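Predicted sugar phosphatases of the HAD superfamily (Cytophaga hutchinsonii, PDB 2HX1) probably removes phosphate from sugar phosphates or related esters, as a magnesium-binding hydrolase of the HAD superfamily. Local coordinates at residues F18-G23 with F202-S207; N37-L42 with Q47-V52; Q208-A213 with F245-A250; D233-D238 with T269-T274. All blocks are in the same frame, centred on the assembly; numbering follows the deposited sequence.

Interaction 1 of 4, residues F18-G23 with F202-S207; sequences FFDAFG and FGKPDS. With MG (magnesium ion), chain E.
The contact between Asp20 and Lys204 is ionic. A salt bridge runs from Lys204 NZ to Asp20 OD1 over 3.0 Å, although as a hydrogen bond it is weak. The lysine chain bends once on the way, at chi3 (-74°), and brings its ammonium to the carboxylate obliquely. That ammonium is shared: it also donates to Val52 O and pairs with Asp238, so a long cationic side chain suits a buried spot ringed by oxygens.

The second kind of interaction is metal coordination. Asp20 OD2 binds the magnesium ion at 2.0 Å, so the carboxylate spans metal and ammonium with one oxygen each. Water 1, itself a metal ligand, donates to Asp20 OD1 at 2.7 Å. Phe22 contributes its backbone O, and Asp233 with three waters completes six ligands. This arrangement is that of HAD motif I, with a phenylalanine where relatives usually have the second aspartate; the first is the nucleophile in relatives, so Asp20 probably plays that part, and Lys204 probably corresponds to the motif III lysine.

Backbone shape also matters. Gly23 has positive phi (89°), and a side chain there would crowd the ion. A cis peptide joins Lys204 to Pro205.

Strand 16-19 lies between strands 48-53 and 228-232 and delivers Asp20 just past its end, while Lys204 comes from the loop linking strand 199-202 to helix 208-218.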
# COMPACT_ATOMS: atom_id res chain seq x y z
N PHE A 18 13.80 29.88 -0.90
CA PHE A 18 14.21 28.56 -1.38
C PHE A 18 13.34 28.18 -2.58
O PHE A 18 12.13 28.16 -2.48
CB PHE A 18 14.06 27.45 -0.31
CG PHE A 18 14.89 27.66 0.96
CD1 PHE A 18 15.87 28.63 1.05
CD2 PHE A 18 14.70 26.82 2.05
CE1 PHE A 18 16.61 28.78 2.22
CE2 PHE A 18 15.43 27.01 3.22
CZ PHE A 18 16.39 27.96 3.28
N PHE A 19 13.99 27.91 -3.72
CA PHE A 19 13.31 27.55 -4.95
C PHE A 19 13.51 26.05 -5.23
O PHE A 19 14.64 25.61 -5.26
CB PHE A 19 13.90 28.32 -6.13
CG PHE A 19 13.51 29.78 -6.21
CD1 PHE A 19 12.26 30.17 -6.64
CD2 PHE A 19 14.42 30.76 -5.89
CE1 PHE A 19 11.92 31.49 -6.73
CE2 PHE A 19 14.07 32.09 -5.97
CZ PHE A 19 12.84 32.45 -6.42
N ASP A 20 12.43 25.29 -5.39
CA ASP A 20 12.48 24.04 -6.14
C ASP A 20 12.80 24.40 -7.60
O ASP A 20 12.50 25.53 -8.01
CB ASP A 20 11.13 23.31 -6.03
CG ASP A 20 11.05 22.07 -6.90
OD1 ASP A 20 12.01 21.29 -6.92
OD2 ASP A 20 10.02 21.88 -7.57
N ALA A 21 13.42 23.50 -8.36
CA ALA A 21 13.83 23.83 -9.74
C ALA A 21 12.74 23.37 -10.72
O ALA A 21 12.05 24.20 -11.27
CB ALA A 21 15.18 23.25 -10.10
N PHE A 22 12.54 22.06 -10.88
CA PHE A 22 11.61 21.57 -11.89
C PHE A 22 10.15 21.86 -11.51
O PHE A 22 9.71 21.59 -10.38
CB PHE A 22 11.83 20.08 -12.21
CG PHE A 22 12.94 19.83 -13.20
CD1 PHE A 22 12.73 20.00 -14.56
CD2 PHE A 22 14.20 19.40 -12.78
CE1 PHE A 22 13.77 19.77 -15.49
CE2 PHE A 22 15.24 19.16 -13.70
CZ PHE A 22 15.01 19.34 -15.05
N GLY A 23 9.43 22.43 -12.47
CA GLY A 23 8.05 22.87 -12.31
C GLY A 23 7.88 24.28 -11.80
O GLY A 23 6.74 24.77 -11.68
N PHE A 202 16.61 10.42 0.37
CA PHE A 202 17.15 11.71 0.83
C PHE A 202 16.49 12.82 0.07
O PHE A 202 16.19 12.69 -1.14
CB PHE A 202 18.66 11.79 0.60
CG PHE A 202 19.47 10.86 1.51
CD1 PHE A 202 19.31 10.90 2.89
CD2 PHE A 202 20.41 10.00 0.98
CE1 PHE A 202 20.07 10.08 3.73
CE2 PHE A 202 21.18 9.18 1.82
CZ PHE A 202 21.00 9.23 3.19
N GLY A 203 16.26 13.92 0.78
CA GLY A 203 15.74 15.13 0.18
C GLY A 203 14.37 15.43 0.71
O GLY A 203 13.84 14.71 1.57
N LYS A 204 13.77 16.47 0.13
CA LYS A 204 12.44 16.93 0.51
C LYS A 204 11.49 15.75 0.42
O LYS A 204 11.57 14.99 -0.54
CB LYS A 204 11.97 18.07 -0.41
CG LYS A 204 12.97 19.26 -0.56
CD LYS A 204 12.53 20.22 -1.65
CE LYS A 204 12.77 19.67 -3.06
NZ LYS A 204 12.60 20.71 -4.08
N PRO A 205 10.55 15.62 1.37
CA PRO A 205 10.16 16.51 2.47
C PRO A 205 10.97 16.43 3.78
O PRO A 205 10.55 17.01 4.80
CB PRO A 205 8.73 16.07 2.75
CG PRO A 205 8.77 14.60 2.51
CD PRO A 205 9.69 14.42 1.32
N ASP A 206 12.11 15.73 3.77
CA ASP A 206 13.04 15.76 4.91
C ASP A 206 13.55 17.19 5.02
O ASP A 206 13.32 18.00 4.11
CB ASP A 206 14.26 14.84 4.69
CG ASP A 206 13.92 13.33 4.70
OD1 ASP A 206 12.76 12.93 5.06
OD2 ASP A 206 14.86 12.55 4.38
N SER A 207 14.26 17.49 6.11
CA SER A 207 14.61 18.85 6.48
C SER A 207 16.12 19.12 6.56
O SER A 207 16.51 20.25 6.94
CB SER A 207 13.99 19.18 7.82
OG SER A 207 14.62 18.45 8.86
MG MG E . 9.13 20.58 -8.74
O HOH W 1 10.94 19.61 -8.77
O HOH W 2 8.68 19.61 -6.87
O HOH W 3 8.34 19.22 -9.97

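Interaction 2 of 4, residues N37-L42 with Q47-V52; sequences NTFDYL and QDYYIV
Gln47 N donates to Leu42 O over 2.8 Å at a nearly straight 173°, tying the last turns of helix 35-44 to the chain that enters strand 48-53. Together with strand 16-19 this makes a beta-alpha-beta crossover, the repeating unit of the Rossmann-like HAD core, and side chains fill the angle between helix and strand. Phe39 and Tyr49 form a T-shaped pair, the phenylalanine presenting an edge to the tyrosine face with centroids 5.1 Å apart and planes at 66°. The tyrosine CG sits in the crowded position between backbone N and carbonyl carbon (chi1 75°), which turns its ring face to the helix. Such broad rings suit a place where helix and strand must be bridged by apolar surface, yet the phenol OH still finds a weak hydrogen bond to Lys79. An alanine in place of Tyr49 would probably leave the Phe39 edge without its aromatic face and open a gap beneath the helix. Leu42, a branched residue that also packs on Phe19, splits its methyls between two neighbours on the strand side: CD2 lies 3.9 Å from Gln47 CB, and CD1 lies 4.2 Å from Tyr49 CB.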
# COMPACT_ATOMS: atom_id res chain seq x y z
N ASN A 37 14.12 37.44 -15.11
CA ASN A 37 13.74 38.66 -14.38
C ASN A 37 13.59 38.43 -12.87
O ASN A 37 13.97 39.29 -12.05
CB ASN A 37 12.49 39.29 -15.00
CG ASN A 37 12.68 39.66 -16.49
OD1 ASN A 37 13.71 40.23 -16.87
ND2 ASN A 37 11.72 39.31 -17.32
N THR A 38 13.09 37.26 -12.48
CA THR A 38 13.00 36.93 -11.07
C THR A 38 14.37 37.05 -10.42
O THR A 38 14.52 37.61 -9.33
CB THR A 38 12.46 35.53 -10.82
OG1 THR A 38 11.09 35.48 -11.23
CG2 THR A 38 12.55 35.20 -9.36
N PHE A 39 15.39 36.53 -11.09
CA PHE A 39 16.74 36.54 -10.51
C PHE A 39 17.38 37.93 -10.56
O PHE A 39 18.03 38.36 -9.61
CB PHE A 39 17.58 35.42 -11.15
CG PHE A 39 17.15 34.06 -10.72
CD1 PHE A 39 17.41 33.64 -9.44
CD2 PHE A 39 16.39 33.25 -11.56
CE1 PHE A 39 16.98 32.39 -9.00
CE2 PHE A 39 15.96 32.02 -11.12
CZ PHE A 39 16.26 31.59 -9.85
N ASP A 40 17.19 38.63 -11.66
CA ASP A 40 17.54 40.04 -11.72
C ASP A 40 16.87 40.80 -10.56
O ASP A 40 17.51 41.59 -9.84
CB ASP A 40 17.07 40.61 -13.06
CG ASP A 40 17.88 40.07 -14.24
OD1 ASP A 40 19.05 39.68 -14.01
OD2 ASP A 40 17.34 40.03 -15.38
N TYR A 41 15.59 40.54 -10.33
CA TYR A 41 14.86 41.26 -9.28
C TYR A 41 15.48 41.02 -7.91
O TYR A 41 15.73 41.96 -7.16
CB TYR A 41 13.38 40.86 -9.25
CG TYR A 41 12.55 41.65 -8.27
CD1 TYR A 41 12.14 42.94 -8.54
CD2 TYR A 41 12.15 41.08 -7.05
CE1 TYR A 41 11.35 43.67 -7.62
CE2 TYR A 41 11.37 41.79 -6.14
CZ TYR A 41 10.97 43.08 -6.44
OH TYR A 41 10.20 43.78 -5.53
N LEU A 42 15.73 39.75 -7.57
CA LEU A 42 16.22 39.46 -6.23
C LEU A 42 17.61 40.11 -6.01
O LEU A 42 17.89 40.59 -4.91
CB LEU A 42 16.29 37.95 -5.99
CG LEU A 42 14.96 37.19 -6.01
CD1 LEU A 42 15.20 35.70 -6.14
CD2 LEU A 42 14.15 37.52 -4.76
N GLN A 47 18.20 40.36 -2.17
CA GLN A 47 17.56 39.26 -1.45
C GLN A 47 18.24 37.94 -1.78
O GLN A 47 18.45 37.59 -2.95
CB GLN A 47 16.07 39.18 -1.75
CG GLN A 47 15.20 39.85 -0.72
CD GLN A 47 13.73 39.77 -1.09
OE1 GLN A 47 13.04 38.84 -0.68
NE2 GLN A 47 13.25 40.74 -1.90
N ASP A 48 18.59 37.22 -0.72
CA ASP A 48 19.23 35.92 -0.84
C ASP A 48 18.26 34.87 -1.38
O ASP A 48 17.03 34.99 -1.22
CB ASP A 48 19.79 35.48 0.51
CG ASP A 48 20.96 36.35 0.95
OD1 ASP A 48 21.98 36.35 0.22
OD2 ASP A 48 20.84 37.08 1.98
N TYR A 49 18.82 33.85 -2.01
CA TYR A 49 18.03 32.71 -2.42
C TYR A 49 18.95 31.49 -2.51
O TYR A 49 20.17 31.63 -2.60
CB TYR A 49 17.35 33.00 -3.77
CG TYR A 49 18.34 32.91 -4.89
CD1 TYR A 49 18.69 31.68 -5.42
CD2 TYR A 49 18.99 34.06 -5.36
CE1 TYR A 49 19.65 31.57 -6.39
CE2 TYR A 49 19.96 33.96 -6.38
CZ TYR A 49 20.28 32.71 -6.88
OH TYR A 49 21.23 32.54 -7.87
N TYR A 50 18.34 30.31 -2.44
CA TYR A 50 18.98 29.04 -2.77
C TYR A 50 18.03 28.27 -3.64
O TYR A 50 16.81 28.50 -3.61
CB TYR A 50 19.26 28.18 -1.55
CG TYR A 50 20.31 28.72 -0.64
CD1 TYR A 50 21.66 28.48 -0.88
CD2 TYR A 50 19.96 29.45 0.49
CE1 TYR A 50 22.64 28.99 -0.01
CE2 TYR A 50 20.90 29.96 1.33
CZ TYR A 50 22.24 29.73 1.09
OH TYR A 50 23.16 30.23 1.97
N ILE A 51 18.60 27.34 -4.40
CA ILE A 51 17.84 26.31 -5.08
C ILE A 51 18.00 25.05 -4.24
O ILE A 51 19.12 24.68 -3.91
CB ILE A 51 18.35 26.10 -6.54
CG1 ILE A 51 18.04 27.35 -7.37
CG2 ILE A 51 17.77 24.84 -7.12
CD1 ILE A 51 18.67 27.42 -8.71
N VAL A 52 16.88 24.43 -3.87
CA VAL A 52 16.86 23.25 -3.01
C VAL A 52 16.14 22.19 -3.86
O VAL A 52 14.94 22.31 -4.15
CB VAL A 52 16.11 23.51 -1.71
CG1 VAL A 52 16.06 22.27 -0.87
CG2 VAL A 52 16.77 24.67 -0.97

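Interaction 3 of 4, residues Q208-A213 with F245-A250; sequences QMFMFA and FGLDTA
Phe210 and Phe245 run past each other in opposite directions, their ring planes inclined at 40° and their centroids 5.8 Å apart, an oblique arrangement that is neither a stack nor a T. The closer fit is made by aliphatic carbon. Phe210 CB stands over one face of the Phe245 ring, 3.9 Å from its centroid, in a CH-pi contact displaced toward the rim. Leu247 makes a more central CH-pi contact with the other phenylalanine: its CD1 sits above the middle of the Phe210 ring, also 3.9 Å from the centroid. Phenylalanine thus serves both as a flat floor and as a source of packing carbons.

Met211, present as selenomethionine, approaches the Phe245 ring differently, at the edge. Its CG lies anti to the backbone N (chi1 -176°), and bends at chi2 and chi3 bring CE to 3.7 Å from Phe245 CE1; the SE lies in the ring plane, a Met-aromatic contact. A flexible, polarisable chain suits this rim position, next to Met211 of the second subunit. A serine at Phe245 would probably strip both Phe210 CB and the Met211 methyl of their aromatic partner and leave a gap between the helices.

Phe210 continues inward onto Val52 and Met230. Gly246, with positive phi (102°), closes helix 235-245 in a Schellman motif and turns the chain toward strand 248-252. Helix 208-218 is thereby joined to the helix-to-strand turn of a beta-alpha-beta unit in the Rossmann-like HAD core.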
# COMPACT_ATOMS: atom_id res chain seq x y z
N GLN A 208 16.96 18.14 6.21
CA GLN A 208 18.41 18.32 6.31
C GLN A 208 18.92 19.43 5.43
O GLN A 208 19.75 20.21 5.86
CB GLN A 208 19.22 17.03 6.05
CG GLN A 208 19.02 15.93 7.12
CD GLN A 208 20.11 14.85 7.11
OE1 GLN A 208 21.25 15.12 7.47
NE2 GLN A 208 19.76 13.62 6.71
N MSE A 209 18.41 19.52 4.20
CA MSE A 209 18.92 20.53 3.27
C MSE A 209 18.53 21.93 3.74
O MSE A 209 19.38 22.89 3.68
CB MSE A 209 18.43 20.28 1.86
CG MSE A 209 19.15 19.15 1.15
SE MSE A 209 18.51 18.97 -0.68
CE MSE A 209 16.61 18.61 -0.45
N PHE A 210 17.27 22.04 4.19
CA PHE A 210 16.74 23.27 4.76
C PHE A 210 17.61 23.70 5.91
O PHE A 210 17.97 24.85 6.03
CB PHE A 210 15.31 23.10 5.30
CG PHE A 210 14.26 22.76 4.26
CD1 PHE A 210 14.34 23.21 2.96
CD2 PHE A 210 13.16 22.00 4.62
CE1 PHE A 210 13.34 22.90 2.03
CE2 PHE A 210 12.18 21.67 3.71
CZ PHE A 210 12.26 22.13 2.40
N MSE A 211 17.94 22.77 6.79
CA MSE A 211 18.72 23.08 7.97
C MSE A 211 20.13 23.60 7.61
O MSE A 211 20.69 24.48 8.27
CB MSE A 211 18.80 21.85 8.87
CG MSE A 211 19.50 22.09 10.18
SE MSE A 211 18.81 23.64 11.27
CE MSE A 211 17.31 22.83 12.36
N PHE A 212 20.71 23.02 6.57
CA PHE A 212 22.02 23.43 6.07
C PHE A 212 22.00 24.89 5.56
O PHE A 212 22.84 25.71 5.94
CB PHE A 212 22.48 22.44 4.97
CG PHE A 212 23.76 22.82 4.33
CD1 PHE A 212 24.95 22.64 5.00
CD2 PHE A 212 23.78 23.41 3.08
CE1 PHE A 212 26.15 23.01 4.41
CE2 PHE A 212 24.97 23.81 2.50
CZ PHE A 212 26.15 23.61 3.15
N ALA A 213 20.99 25.22 4.76
CA ALA A 213 20.81 26.57 4.22
C ALA A 213 20.51 27.53 5.36
O ALA A 213 21.07 28.63 5.42
CB ALA A 213 19.66 26.61 3.21
N PHE A 245 9.15 22.03 8.56
CA PHE A 245 10.36 22.67 9.07
C PHE A 245 10.11 24.05 9.63
O PHE A 245 10.98 24.61 10.28
CB PHE A 245 11.41 22.78 7.97
CG PHE A 245 12.76 23.17 8.46
CD1 PHE A 245 13.48 22.32 9.29
CD2 PHE A 245 13.34 24.37 8.11
CE1 PHE A 245 14.73 22.67 9.76
CE2 PHE A 245 14.61 24.73 8.58
CZ PHE A 245 15.31 23.87 9.39
N GLY A 246 8.94 24.63 9.40
CA GLY A 246 8.61 25.96 9.90
C GLY A 246 8.72 27.06 8.85
O GLY A 246 8.46 28.23 9.15
N LEU A 247 9.09 26.70 7.63
CA LEU A 247 9.23 27.71 6.57
C LEU A 247 7.85 28.16 6.11
O LEU A 247 6.88 27.43 6.25
CB LEU A 247 10.01 27.15 5.37
CG LEU A 247 11.39 26.53 5.65
CD1 LEU A 247 11.99 25.97 4.35
CD2 LEU A 247 12.31 27.57 6.30
N ASP A 248 7.73 29.39 5.59
CA ASP A 248 6.50 29.71 4.84
C ASP A 248 6.68 28.99 3.51
O ASP A 248 7.81 28.67 3.12
CB ASP A 248 6.32 31.20 4.61
CG ASP A 248 5.63 31.90 5.78
OD1 ASP A 248 5.38 31.27 6.83
OD2 ASP A 248 5.35 33.11 5.63
N THR A 249 5.57 28.72 2.86
CA THR A 249 5.55 28.04 1.60
C THR A 249 4.65 28.72 0.56
O THR A 249 3.55 29.17 0.86
CB THR A 249 5.11 26.56 1.80
OG1 THR A 249 3.81 26.52 2.41
CG2 THR A 249 6.13 25.82 2.65
N ALA A 250 5.11 28.70 -0.69
CA ALA A 250 4.31 29.19 -1.80
C ALA A 250 4.20 28.09 -2.83
O ALA A 250 5.21 27.62 -3.37
CB ALA A 250 4.93 30.47 -2.42

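Interaction 4 of 4, residues D233-D238 with T269-T274; sequences DTLHTD and TGIVPT. With MG (magnesium ion), chain E; EDO (1,2-ethanediol), chain O.
The first turn of helix 235-245, which follows the metal-binding loop, packs through Leu235 and His236 against the loop that leaves helix 262-269. Leu235 and Ile271 slide past each other in opposite directions, with Leu235 CD2 4.0 Å from Ile271 CG2. The same Leu235 methyl also lies near Ile271 O. Beside it, Ile271 CD1 comes 3.9 Å from His236 CA, so the isoleucine lies along one side of the helix start, touching two successive residues. Branched aliphatic chains suit this spot, since Leu235 also meets Ile266 while Ile271 leans on Ile239 and Leu240.

On its other side this short segment carries the acidic pair of HAD motif IV, Asp233 and Asp238, with four residues between them. Asp233 OD1 binds the magnesium ion at 2.1 Å, and OD2 accepts from water 3. Asp238 does not touch the metal; it serves as second shell. Its OD2 accepts from Thr234 N at 3.3 Å, on the anti side and 21° out of the carboxylate plane, and also takes a 2.7 Å bond from water 2, a metal ligand. OD1 of Asp238 meanwhile holds Lys204. Thr234 OG1 reaches water 2 as well.

In the 269-274 loop, Thr269 OG1 accepts from Ile271 N at 3.1 Å, an ST turn, and bonds back to Lys265 O within its helix. Gly270 takes the positive phi (67°) with which the chain leaves the helix. A 1,2-ethanediol, probably from the crystallisation liquor, donates from O1 to Thr269 O at 2.7 Å and rests against Ile271.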
# COMPACT_ATOMS: atom_id res chain seq x y z
N ASP A 233 6.17 23.34 -6.68
CA ASP A 233 4.99 22.90 -7.44
C ASP A 233 4.37 21.62 -6.93
O ASP A 233 3.31 21.22 -7.42
CB ASP A 233 5.32 22.76 -8.92
CG ASP A 233 6.35 21.68 -9.19
OD1 ASP A 233 7.39 21.70 -8.50
OD2 ASP A 233 6.10 20.81 -10.06
N THR A 234 4.99 20.98 -5.95
CA THR A 234 4.58 19.66 -5.46
C THR A 234 4.29 19.68 -3.97
O THR A 234 5.15 20.06 -3.18
CB THR A 234 5.68 18.63 -5.76
OG1 THR A 234 5.98 18.69 -7.16
CG2 THR A 234 5.25 17.19 -5.37
N LEU A 235 3.06 19.29 -3.61
CA LEU A 235 2.59 19.38 -2.21
C LEU A 235 3.37 18.47 -1.25
O LEU A 235 3.81 18.87 -0.17
CB LEU A 235 1.08 19.05 -2.14
CG LEU A 235 0.18 20.16 -2.71
CD1 LEU A 235 -1.20 19.67 -3.12
CD2 LEU A 235 -0.00 21.36 -1.76
N HIS A 236 3.55 17.23 -1.66
CA HIS A 236 4.01 16.22 -0.75
C HIS A 236 5.52 16.25 -0.58
O HIS A 236 6.03 15.55 0.28
CB HIS A 236 3.55 14.82 -1.20
CG HIS A 236 3.70 14.58 -2.66
ND1 HIS A 236 4.78 13.91 -3.20
CD2 HIS A 236 2.92 14.95 -3.71
CE1 HIS A 236 4.66 13.87 -4.52
NE2 HIS A 236 3.54 14.49 -4.85
N THR A 237 6.23 17.08 -1.37
CA THR A 237 7.67 17.24 -1.19
C THR A 237 8.05 18.69 -0.74
O THR A 237 8.50 18.93 0.41
CB THR A 237 8.47 16.85 -2.49
OG1 THR A 237 8.03 17.64 -3.59
CG2 THR A 237 8.29 15.38 -2.89
N ASP A 238 7.86 19.65 -1.64
CA ASP A 238 8.17 21.05 -1.35
C ASP A 238 7.34 21.68 -0.22
O ASP A 238 7.89 22.30 0.68
CB ASP A 238 8.00 21.90 -2.61
CG ASP A 238 8.71 21.32 -3.81
OD1 ASP A 238 9.88 20.87 -3.65
OD2 ASP A 238 8.09 21.27 -4.89
N THR A 269 -5.12 16.05 0.75
CA THR A 269 -3.87 15.79 1.50
C THR A 269 -3.81 16.56 2.83
O THR A 269 -3.09 16.16 3.77
CB THR A 269 -2.62 16.18 0.67
OG1 THR A 269 -2.65 17.58 0.40
CG2 THR A 269 -2.53 15.43 -0.65
N GLY A 270 -4.56 17.65 2.93
CA GLY A 270 -4.44 18.53 4.08
C GLY A 270 -3.10 19.25 4.16
O GLY A 270 -2.70 19.79 5.22
N ILE A 271 -2.40 19.29 3.03
CA ILE A 271 -1.15 20.01 2.93
C ILE A 271 -1.45 21.41 2.41
O ILE A 271 -1.68 21.60 1.21
CB ILE A 271 -0.14 19.30 2.00
CG1 ILE A 271 0.22 17.91 2.54
CG2 ILE A 271 1.14 20.17 1.85
CD1 ILE A 271 0.87 16.96 1.49
N VAL A 272 -1.45 22.38 3.33
CA VAL A 272 -1.86 23.75 3.04
C VAL A 272 -0.65 24.67 2.85
O VAL A 272 0.19 24.81 3.73
CB VAL A 272 -2.79 24.26 4.17
CG1 VAL A 272 -3.38 25.63 3.83
CG2 VAL A 272 -3.89 23.26 4.39
N PRO A 273 -0.57 25.32 1.67
CA PRO A 273 0.51 26.29 1.50
C PRO A 273 0.17 27.65 2.13
O PRO A 273 -1.00 28.03 2.17
CB PRO A 273 0.64 26.41 -0.03
CG PRO A 273 -0.62 25.89 -0.59
CD PRO A 273 -1.43 25.23 0.49
N THR A 274 1.19 28.36 2.61
CA THR A 274 1.00 29.73 3.10
C THR A 274 0.37 30.57 1.99
O THR A 274 -0.59 31.31 2.23
CB THR A 274 2.32 30.39 3.60
OG1 THR A 274 3.16 29.42 4.26
CG2 THR A 274 2.02 31.60 4.54
MG MG E . 9.13 20.58 -8.74
C1 EDO O . -0.19 14.79 4.46
O1 EDO O . -1.12 14.42 3.43
C2 EDO O . 1.21 14.24 4.12
O2 EDO O . 1.43 12.90 4.60
O HOH W 3 8.34 19.22 -9.97
O HOH W 2 8.68 19.61 -6.87
O HOH W 1 10.94 19.61 -8.77

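Overall arrangement
Interactions 1 and 4 build the magnesium site together, their centres about 11 Å apart. They share the ion and its three waters, and Lys204 NZ makes a salt bridge of 2.8 Å to Asp238 OD1. A bound buffer molecule, EPE, lies about 5 Å from the Asp20 side chain. Interaction 3, centred about 9 Å from interaction 1, lies next to the lysine loop: Met209 CE packs 3.6 Å from Lys204 N. Interaction 2 packs on the sheet face opposite helix 208-218; its strand is tied to that of interaction 1 by Phe19 N to Tyr50 O, 2.9 Å, and it lies about 21 Å from interaction 4, centre to centre. Interactions 3 and 4 join where Thr274 OG1 meets Thr249 N at 2.9 Å.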